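Local coordinates for protein phenolpthiocerol synthesis type-I polyketide synthase ppsA (PDB 7AKC) that probably helps build the lipid core of phthiocerols and phenolphthiocerols from malonyl and methylmalonyl extender units, the piece modelled here being its acyltransferase domain, at residues 107-112 / 268-273; 176-181 / 302-307; 241-246 / 257-262. All blocks are in the same frame, centred on the assembly; numbering follows the deposited sequence.

Contact 1: residues 107-112 / 268-273; sequences LVIGHS and VHFQQA
His111 stands edge-on against Phe270. Its CD2 points into one face of the phenyl ring and sits 3.6 Å above that plane, displaced from the centre toward the rim. This makes an edge-to-face pair, with centroids 5.1 Å apart and planes at 84°. The imidazole gets there because CG is anti to the backbone N (chi1 170°), while CB rests beside Phe270 CD1 and CE1. Over one face of the same imidazole comes a methyl of Val268, CG1, which also packs against Ser112 N at 3.5 Å. The other methyl, Val268 CG2, lies 3.7 Å from Ser112 CB. Farther back along strand 107-110, Ile109 turns both its branches to the helix that starts at Phe270: CG2 meets Ala273 CB at 4.0 Å, and CD1 reaches Ala273 O at 3.7 Å. All six touching residues are buried, and the contact is made by van der Waals and ring packing. The hydroxyl of Ser112 looks elsewhere, to His214 NE2, with which it is hydrogen-bonded. Ser112 has a positive phi of 53° two residues past the end of strand 107-110, within the sequence Gly-His-Ser-Met-Gly, which is consistent with the GxSxG nucleophile elbow of the acyltransferase fold.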
loop_
_atom_site.group_PDB
_atom_site.type_symbol
_atom_site.label_atom_id
_atom_site.label_comp_id
_atom_site.label_asym_id
_atom_site.label_seq_id
_atom_site.Cartn_x
_atom_site.Cartn_y
_atom_site.Cartn_z
ATOM N N LEU A 107 -8.785 13.788 -1.872
ATOM C CA LEU A 107 -7.995 13.076 -0.896
ATOM C C LEU A 107 -7.309 11.913 -1.606
ATOM O O LEU A 107 -7.824 11.370 -2.594
ATOM C CB LEU A 107 -8.938 12.512 0.170
ATOM C CG LEU A 107 -8.278 11.912 1.391
ATOM C CD1 LEU A 107 -8.201 12.921 2.508
ATOM C CD2 LEU A 107 -9.045 10.688 1.872
ATOM N N VAL A 108 -6.114 11.585 -1.149
ATOM C CA VAL A 108 -5.401 10.429 -1.697
ATOM C C VAL A 108 -5.033 9.447 -0.593
ATOM O O VAL A 108 -4.792 9.841 0.541
ATOM C CB VAL A 108 -4.187 10.825 -2.580
ATOM C CG1 VAL A 108 -4.614 11.693 -3.762
ATOM C CG2 VAL A 108 -3.113 11.508 -1.760
ATOM N N ILE A 109 -4.974 8.139 -0.938
ATOM C CA ILE A 109 -4.544 7.096 -0.022
ATOM C C ILE A 109 -3.617 6.210 -0.808
ATOM O O ILE A 109 -3.959 5.743 -1.880
ATOM C CB ILE A 109 -5.733 6.297 0.558
ATOM C CG1 ILE A 109 -6.638 7.215 1.429
ATOM C CG2 ILE A 109 -5.223 5.119 1.356
ATOM C CD1 ILE A 109 -7.923 6.564 1.951
ATOM N N GLY A 110 -2.425 6.021 -0.293
ATOM C CA GLY A 110 -1.433 5.155 -0.919
ATOM C C GLY A 110 -1.297 3.906 -0.070
ATOM O O GLY A 110 -1.124 3.996 1.143
ATOM N N HIS A 111 -1.341 2.741 -0.711
ATOM C CA HIS A 111 -1.234 1.408 -0.130
ATOM C C HIS A 111 0.198 0.910 -0.357
ATOM O O HIS A 111 0.678 0.878 -1.499
ATOM C CB HIS A 111 -2.246 0.516 -0.845
ATOM C CG HIS A 111 -2.153 -0.948 -0.587
ATOM N ND1 HIS A 111 -1.229 -1.747 -1.274
ATOM C CD2 HIS A 111 -2.962 -1.750 0.145
ATOM C CE1 HIS A 111 -1.473 -2.992 -0.880
ATOM N NE2 HIS A 111 -2.494 -3.039 -0.014
ATOM N N SER A 112 0.898 0.542 0.736
ATOM C CA SER A 112 2.246 0.015 0.670
ATOM C C SER A 112 3.194 0.960 -0.139
ATOM O O SER A 112 3.176 2.170 0.079
ATOM C CB SER A 112 2.206 -1.439 0.155
ATOM O OG SER A 112 3.500 -2.021 0.020
ATOM N N VAL A 268 0.840 -2.068 6.679
ATOM C CA VAL A 268 0.091 -1.109 5.827
ATOM C C VAL A 268 -1.323 -0.999 6.416
ATOM O O VAL A 268 -2.085 -1.989 6.379
ATOM C CB VAL A 268 -0.000 -1.644 4.396
ATOM C CG1 VAL A 268 -0.859 -0.701 3.539
ATOM C CG2 VAL A 268 1.393 -1.859 3.787
ATOM N N HIS A 269 -1.650 0.160 6.998
ATOM C CA HIS A 269 -2.930 0.382 7.691
ATOM C C HIS A 269 -4.008 0.792 6.698
ATOM O O HIS A 269 -4.544 1.893 6.759
ATOM C CB HIS A 269 -2.724 1.412 8.857
ATOM C CG HIS A 269 -1.712 0.949 9.866
ATOM N ND1 HIS A 269 -0.345 1.147 9.689
ATOM C CD2 HIS A 269 -1.899 0.179 10.974
ATOM C CE1 HIS A 269 0.247 0.548 10.721
ATOM N NE2 HIS A 269 -0.649 -0.014 11.539
ATOM N N PHE A 270 -4.244 -0.061 5.692
ATOM C CA PHE A 270 -5.146 0.262 4.585
ATOM C C PHE A 270 -6.578 0.324 5.008
ATOM O O PHE A 270 -7.262 1.333 4.764
ATOM C CB PHE A 270 -4.942 -0.765 3.455
ATOM C CG PHE A 270 -5.730 -0.425 2.213
ATOM C CD1 PHE A 270 -5.441 0.718 1.474
ATOM C CD2 PHE A 270 -6.762 -1.240 1.788
ATOM C CE1 PHE A 270 -6.162 1.034 0.335
ATOM C CE2 PHE A 270 -7.536 -0.887 0.685
ATOM C CZ PHE A 270 -7.225 0.245 -0.050
ATOM N N GLN A 271 -7.079 -0.755 5.690
ATOM C CA GLN A 271 -8.455 -0.709 6.186
ATOM C C GLN A 271 -8.744 0.569 7.041
ATOM O O GLN A 271 -9.761 1.232 6.880
ATOM C CB GLN A 271 -8.668 -1.957 7.041
ATOM C CG GLN A 271 -10.015 -1.923 7.762
ATOM C CD GLN A 271 -10.159 -3.068 8.717
ATOM O OE1 GLN A 271 -9.607 -4.146 8.527
ATOM N NE2 GLN A 271 -10.913 -2.830 9.788
ATOM N N GLN A 272 -7.815 0.903 7.922
ATOM C CA GLN A 272 -7.969 2.038 8.824
ATOM C C GLN A 272 -8.023 3.338 8.051
ATOM O O GLN A 272 -8.833 4.194 8.397
ATOM C CB GLN A 272 -6.808 2.080 9.851
ATOM C CG GLN A 272 -6.708 0.851 10.794
ATOM C CD GLN A 272 -5.914 -0.313 10.220
ATOM O OE1 GLN A 272 -5.593 -0.387 9.039
ATOM N NE2 GLN A 272 -5.544 -1.235 11.089
ATOM N N ALA A 273 -7.175 3.506 7.003
ATOM C CA ALA A 273 -7.217 4.737 6.210
ATOM C C ALA A 273 -8.525 4.837 5.406
ATOM O O ALA A 273 -9.158 5.884 5.384
ATOM C CB ALA A 273 -6.007 4.801 5.266
#

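Contact 2: residues 176-181 / 302-307; sequences NSPRQT and IDTLHS
Pro178 lays the CG corner of its ring against Ser307, 3.6 Å from OG and 3.7 Å from CB, while the neighbouring CD packs beside Thr304 OG1 at 3.8 Å. The proline and Thr304 side chains cross at about a right angle. One residue back, Ser177 presses its CB toward the helix and lies 3.9 Å from Asp303 CB. Its OG occupies the crowded position between the backbone N and the carbonyl carbon (chi1 69°), and there it is bound to a water at 2.7 Å. That water donates to Asp303 OD2 at 2.6 Å and, more weakly, to Gln180 OE1, so a carboxylate on the helix is tied to both ends of the turn through a single solvent molecule. The other carboxylate oxygen, OD1, is taken by Gln299 NE2. A second water joins the backbone to the helix: it donates to Asn176 O at 2.6 Å and is also hydrogen-bonded to Thr304 OG1, the hydroxyl that is bonded to Ala300 O as well. Polar links between the two segments are thus largely carried by solvent, with direct van der Waals contact made by Ser177 and Pro178. On the hairpin side, Asn176 and Ser177 both face Gln180 in a classic beta bulge, and Ser177 to Gln180 form a type I turn. This tip of the antiparallel sheet, probably the small ferredoxin-like subdomain of an acyltransferase, docks here onto helix 298-308 of the larger alpha/beta subdomain.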
loop_
_atom_site.group_PDB
_atom_site.type_symbol
_atom_site.label_atom_id
_atom_site.label_comp_id
_atom_site.label_asym_id
_atom_site.label_seq_id
_atom_site.Cartn_x
_atom_site.Cartn_y
_atom_site.Cartn_z
ATOM N N ASN A 176 -6.024 -5.504 5.126
ATOM C CA ASN A 176 -6.845 -5.310 3.922
ATOM C C ASN A 176 -8.233 -4.836 4.221
ATOM O O ASN A 176 -8.699 -3.844 3.690
ATOM C CB ASN A 176 -6.897 -6.591 3.072
ATOM C CG ASN A 176 -5.995 -6.529 1.899
ATOM O OD1 ASN A 176 -5.017 -5.798 1.889
ATOM N ND2 ASN A 176 -6.274 -7.326 0.883
ATOM N N SER A 177 -8.920 -5.606 5.063
ATOM C CA SER A 177 -10.294 -5.365 5.427
ATOM C C SER A 177 -10.541 -6.231 6.685
ATOM O O SER A 177 -9.637 -6.950 7.149
ATOM C CB SER A 177 -11.202 -5.744 4.251
ATOM O OG SER A 177 -11.201 -7.156 4.055
ATOM N N PRO A 178 -11.695 -6.101 7.320
ATOM C CA PRO A 178 -11.908 -6.802 8.594
ATOM C C PRO A 178 -11.657 -8.296 8.586
ATOM O O PRO A 178 -11.154 -8.803 9.565
ATOM C CB PRO A 178 -13.368 -6.476 8.940
ATOM C CG PRO A 178 -13.557 -5.106 8.300
ATOM C CD PRO A 178 -12.828 -5.209 6.990
ATOM N N ARG A 179 -11.971 -8.983 7.491
ATOM C CA ARG A 179 -11.837 -10.436 7.413
ATOM C C ARG A 179 -10.717 -10.898 6.475
ATOM O O ARG A 179 -10.702 -12.069 6.096
ATOM C CB ARG A 179 -13.164 -11.043 6.933
ATOM C CG ARG A 179 -14.330 -10.635 7.799
ATOM C CD ARG A 179 -14.393 -11.566 8.992
ATOM N N GLN A 180 -9.846 -9.979 6.043
ATOM C CA GLN A 180 -8.761 -10.312 5.117
ATOM C C GLN A 180 -7.503 -9.640 5.611
ATOM O O GLN A 180 -7.452 -8.401 5.690
ATOM C CB GLN A 180 -9.041 -9.691 3.753
ATOM C CG GLN A 180 -10.045 -10.391 2.883
ATOM C CD GLN A 180 -9.615 -10.182 1.450
ATOM O OE1 GLN A 180 -9.168 -9.073 1.031
ATOM N NE2 GLN A 180 -9.706 -11.239 0.680
ATOM N N THR A 181 -6.443 -10.434 5.822
ATOM C CA THR A 181 -5.203 -9.879 6.339
ATOM C C THR A 181 -4.032 -10.479 5.585
ATOM O O THR A 181 -4.049 -11.676 5.305
ATOM C CB THR A 181 -5.119 -10.269 7.853
ATOM O OG1 THR A 181 -6.316 -9.829 8.515
ATOM C CG2 THR A 181 -3.926 -9.607 8.554
ATOM N N ILE A 302 -14.650 -1.824 -0.490
ATOM C CA ILE A 302 -16.062 -2.055 -0.216
ATOM C C ILE A 302 -16.261 -2.844 1.059
ATOM O O ILE A 302 -17.134 -2.498 1.848
ATOM C CB ILE A 302 -16.744 -2.762 -1.399
ATOM C CG1 ILE A 302 -16.535 -1.989 -2.692
ATOM C CG2 ILE A 302 -18.209 -2.980 -1.124
ATOM C CD1 ILE A 302 -16.792 -2.809 -3.929
ATOM N N ASP A 303 -15.473 -3.923 1.271
ATOM C CA ASP A 303 -15.613 -4.733 2.474
ATOM C C ASP A 303 -15.366 -3.881 3.727
ATOM O O ASP A 303 -16.173 -3.924 4.645
ATOM C CB ASP A 303 -14.638 -5.925 2.446
ATOM C CG ASP A 303 -14.980 -6.997 1.409
ATOM O OD1 ASP A 303 -16.124 -7.000 0.911
ATOM O OD2 ASP A 303 -14.093 -7.845 1.108
ATOM N N THR A 304 -14.329 -3.022 3.712
ATOM C CA THR A 304 -14.034 -2.140 4.851
ATOM C C THR A 304 -15.193 -1.149 5.111
ATOM O O THR A 304 -15.646 -0.973 6.257
ATOM C CB THR A 304 -12.720 -1.373 4.606
ATOM O OG1 THR A 304 -11.673 -2.326 4.716
ATOM C CG2 THR A 304 -12.492 -0.198 5.655
ATOM N N LEU A 305 -15.669 -0.503 4.039
ATOM C CA LEU A 305 -16.698 0.527 4.173
ATOM C C LEU A 305 -18.048 -0.018 4.550
ATOM O O LEU A 305 -18.787 0.639 5.284
ATOM C CB LEU A 305 -16.792 1.348 2.900
ATOM C CG LEU A 305 -15.532 2.180 2.630
ATOM C CD1 LEU A 305 -15.461 2.670 1.211
ATOM C CD2 LEU A 305 -15.361 3.304 3.628
ATOM N N HIS A 306 -18.410 -1.194 4.014
ATOM C CA HIS A 306 -19.688 -1.805 4.355
ATOM C C HIS A 306 -19.658 -2.277 5.807
ATOM O O HIS A 306 -20.672 -2.191 6.498
ATOM C CB HIS A 306 -20.033 -2.972 3.386
ATOM N N SER A 307 -18.497 -2.790 6.271
ATOM C CA SER A 307 -18.401 -3.240 7.654
ATOM C C SER A 307 -18.497 -2.041 8.634
ATOM O O SER A 307 -19.255 -2.115 9.599
ATOM C CB SER A 307 -17.120 -4.046 7.872
ATOM O OG SER A 307 -16.947 -4.302 9.254
HETATM O O HOH W 1 -9.856 -1.671 2.980
HETATM O O HOH W 2 -11.486 -7.535 1.442
#

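Contact 3: residues 241-246 / 257-262; sequences IISTTY and AEHWAT
His259 pushes its imidazole from helix 257-265 into the loop that follows strand 240-242, where Ser243 forms an ST turn by accepting from Thr245 N with its OG (3.0 Å). The ring reaches across because its CG is anti to the backbone N (chi1 -177°). CE1 comes within 3.5 Å of Ser243 OG, which lies near the ring plane, and Thr245 OG1 approaches it obliquely. On one side of the imidazole ND1 shares a 3.0 Å hydrogen bond with Tyr246 OH, in which either could donate; on the other, NE2 is bonded to Glu115 OE1, an oxygen that also binds Ser243 OG and Thr245 OG1. The Tyr246 and His259 rings meet rim to rim, planes at 51°. Next in sequence, Trp260 sends its CB away from the loop, but the indole swings back so that one face, toward its rim, meets His259 CD2. A turn beyond His259, Thr262 sets its CG2 3.7 Å from Thr245 CG2, the methyl that also sits over the centre of the Tyr246 ring. Thr262 OG1 folds back onto Glu258 O at 3.0 Å from 38° out of the carbonyl plane, while Thr262 N reaches the same oxygen from the opposite face.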
loop_
_atom_site.group_PDB
_atom_site.type_symbol
_atom_site.label_atom_id
_atom_site.label_comp_id
_atom_site.label_asym_id
_atom_site.label_seq_id
_atom_site.Cartn_x
_atom_site.Cartn_y
_atom_site.Cartn_z
ATOM N N ILE A 241 -4.271 13.846 2.422
ATOM C CA ILE A 241 -3.725 12.513 2.302
ATOM C C ILE A 241 -3.836 11.821 3.646
ATOM O O ILE A 241 -3.626 12.449 4.697
ATOM C CB ILE A 241 -2.259 12.547 1.807
ATOM C CG1 ILE A 241 -1.658 11.111 1.751
ATOM C CG2 ILE A 241 -1.398 13.523 2.620
ATOM C CD1 ILE A 241 -0.458 10.999 0.868
ATOM N N ILE A 242 -4.298 10.585 3.605
ATOM C CA ILE A 242 -4.305 9.741 4.779
ATOM C C ILE A 242 -3.197 8.730 4.567
ATOM O O ILE A 242 -3.206 7.974 3.577
ATOM C CB ILE A 242 -5.639 9.045 5.089
ATOM C CG1 ILE A 242 -6.786 10.085 5.140
ATOM C CG2 ILE A 242 -5.511 8.233 6.389
ATOM C CD1 ILE A 242 -8.112 9.494 5.381
ATOM N N SER A 243 -2.177 8.772 5.426
ATOM C CA SER A 243 -1.087 7.794 5.327
ATOM C C SER A 243 -1.555 6.435 5.837
ATOM O O SER A 243 -2.338 6.353 6.775
ATOM C CB SER A 243 0.081 8.253 6.192
ATOM O OG SER A 243 1.164 7.341 6.153
ATOM N N THR A 244 -1.029 5.371 5.256
ATOM C CA THR A 244 -1.271 4.017 5.732
ATOM C C THR A 244 -0.054 3.518 6.551
ATOM O O THR A 244 -0.013 2.340 6.969
ATOM C CB THR A 244 -1.528 3.087 4.532
ATOM O OG1 THR A 244 -0.410 3.116 3.606
ATOM C CG2 THR A 244 -2.878 3.405 3.815
ATOM N N THR A 245 0.919 4.376 6.815
ATOM C CA THR A 245 2.124 4.015 7.525
ATOM C C THR A 245 1.973 3.784 9.027
ATOM O O THR A 245 2.616 2.852 9.580
ATOM C CB THR A 245 3.201 5.070 7.251
ATOM O OG1 THR A 245 3.515 5.023 5.847
ATOM C CG2 THR A 245 4.476 4.842 8.080
ATOM N N TYR A 246 1.163 4.628 9.663
ATOM C CA TYR A 246 1.039 4.606 11.135
ATOM C C TYR A 246 -0.326 4.118 11.621
ATOM O O TYR A 246 -1.342 4.390 10.987
ATOM C CB TYR A 246 1.298 6.012 11.684
ATOM C CG TYR A 246 2.542 6.671 11.155
ATOM C CD1 TYR A 246 3.774 6.415 11.729
ATOM C CD2 TYR A 246 2.489 7.548 10.087
ATOM C CE1 TYR A 246 4.925 7.012 11.254
ATOM C CE2 TYR A 246 3.633 8.150 9.597
ATOM C CZ TYR A 246 4.855 7.881 10.183
ATOM O OH TYR A 246 5.991 8.468 9.714
ATOM N N ALA A 257 12.794 11.190 4.733
ATOM C CA ALA A 257 13.569 9.944 4.758
ATOM C C ALA A 257 13.089 8.984 5.851
ATOM O O ALA A 257 12.913 7.795 5.569
ATOM C CB ALA A 257 15.053 10.249 4.939
ATOM N N GLU A 258 12.853 9.499 7.076
ATOM C CA GLU A 258 12.379 8.720 8.210
ATOM C C GLU A 258 11.019 8.116 7.893
ATOM O O GLU A 258 10.831 6.918 8.142
ATOM C CB GLU A 258 12.335 9.553 9.511
ATOM C CG GLU A 258 12.044 8.697 10.735
ATOM C CD GLU A 258 13.005 7.544 10.977
ATOM O OE1 GLU A 258 14.109 7.799 11.510
ATOM O OE2 GLU A 258 12.660 6.388 10.633
ATOM N N HIS A 259 10.106 8.913 7.289
ATOM C CA HIS A 259 8.807 8.414 6.859
ATOM C C HIS A 259 8.951 7.250 5.858
ATOM O O HIS A 259 8.268 6.251 6.033
ATOM C CB HIS A 259 7.941 9.513 6.231
ATOM C CG HIS A 259 6.580 9.009 5.847
ATOM N ND1 HIS A 259 5.586 8.846 6.790
ATOM C CD2 HIS A 259 6.119 8.586 4.647
ATOM C CE1 HIS A 259 4.544 8.349 6.137
ATOM N NE2 HIS A 259 4.821 8.188 4.841
ATOM N N TRP A 260 9.792 7.375 4.814
ATOM C CA TRP A 260 9.925 6.279 3.830
ATOM C C TRP A 260 10.615 5.035 4.389
ATOM O O TRP A 260 10.179 3.912 4.091
ATOM C CB TRP A 260 10.573 6.786 2.520
ATOM C CG TRP A 260 9.783 7.924 1.933
ATOM C CD1 TRP A 260 10.181 9.228 1.807
ATOM C CD2 TRP A 260 8.402 7.885 1.536
ATOM N NE1 TRP A 260 9.138 9.999 1.334
ATOM C CE2 TRP A 260 8.033 9.198 1.162
ATOM C CE3 TRP A 260 7.424 6.876 1.513
ATOM C CZ2 TRP A 260 6.733 9.520 0.778
ATOM C CZ3 TRP A 260 6.155 7.191 1.082
ATOM C CH2 TRP A 260 5.814 8.504 0.741
ATOM N N ALA A 261 11.597 5.217 5.298
ATOM C CA ALA A 261 12.241 4.080 5.991
ATOM C C ALA A 261 11.220 3.368 6.893
ATOM O O ALA A 261 11.194 2.134 6.960
ATOM C CB ALA A 261 13.412 4.577 6.837
ATOM N N THR A 262 10.345 4.145 7.552
ATOM C CA THR A 262 9.330 3.572 8.428
ATOM C C THR A 262 8.238 2.875 7.644
ATOM O O THR A 262 7.802 1.781 8.011
ATOM C CB THR A 262 8.771 4.669 9.341
ATOM O OG1 THR A 262 9.799 5.106 10.229
ATOM C CG2 THR A 262 7.540 4.217 10.130
HETATM O O HOH W 3 8.501 8.122 11.152
#

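Contact 1 lies at the middle, with contact 2 and contact 3 both touching it; their centres are about 13 Å and 10 Å from its own. Contacts 2 and 3 do not touch, staying about 9 Å apart at their nearest atoms. Strands 107-110 and 240-242 are neighbours in the parallel sheet; Gly110 O, on the last residue of the first, and Thr244 OG1, just past the second, lie 2.7 Å apart, probably hydrogen-bonded. Thr244 O, in turn, holds the segment preceding helix 270-278 through His269. Toward contact 2, Phe270 CD2 packs 3.8 Å from Asn176 O. Contact 1 holds Ser112 of the probable nucleophile elbow and contact 3 lies near it, whereas contact 2 joins the smaller sheet to the main body.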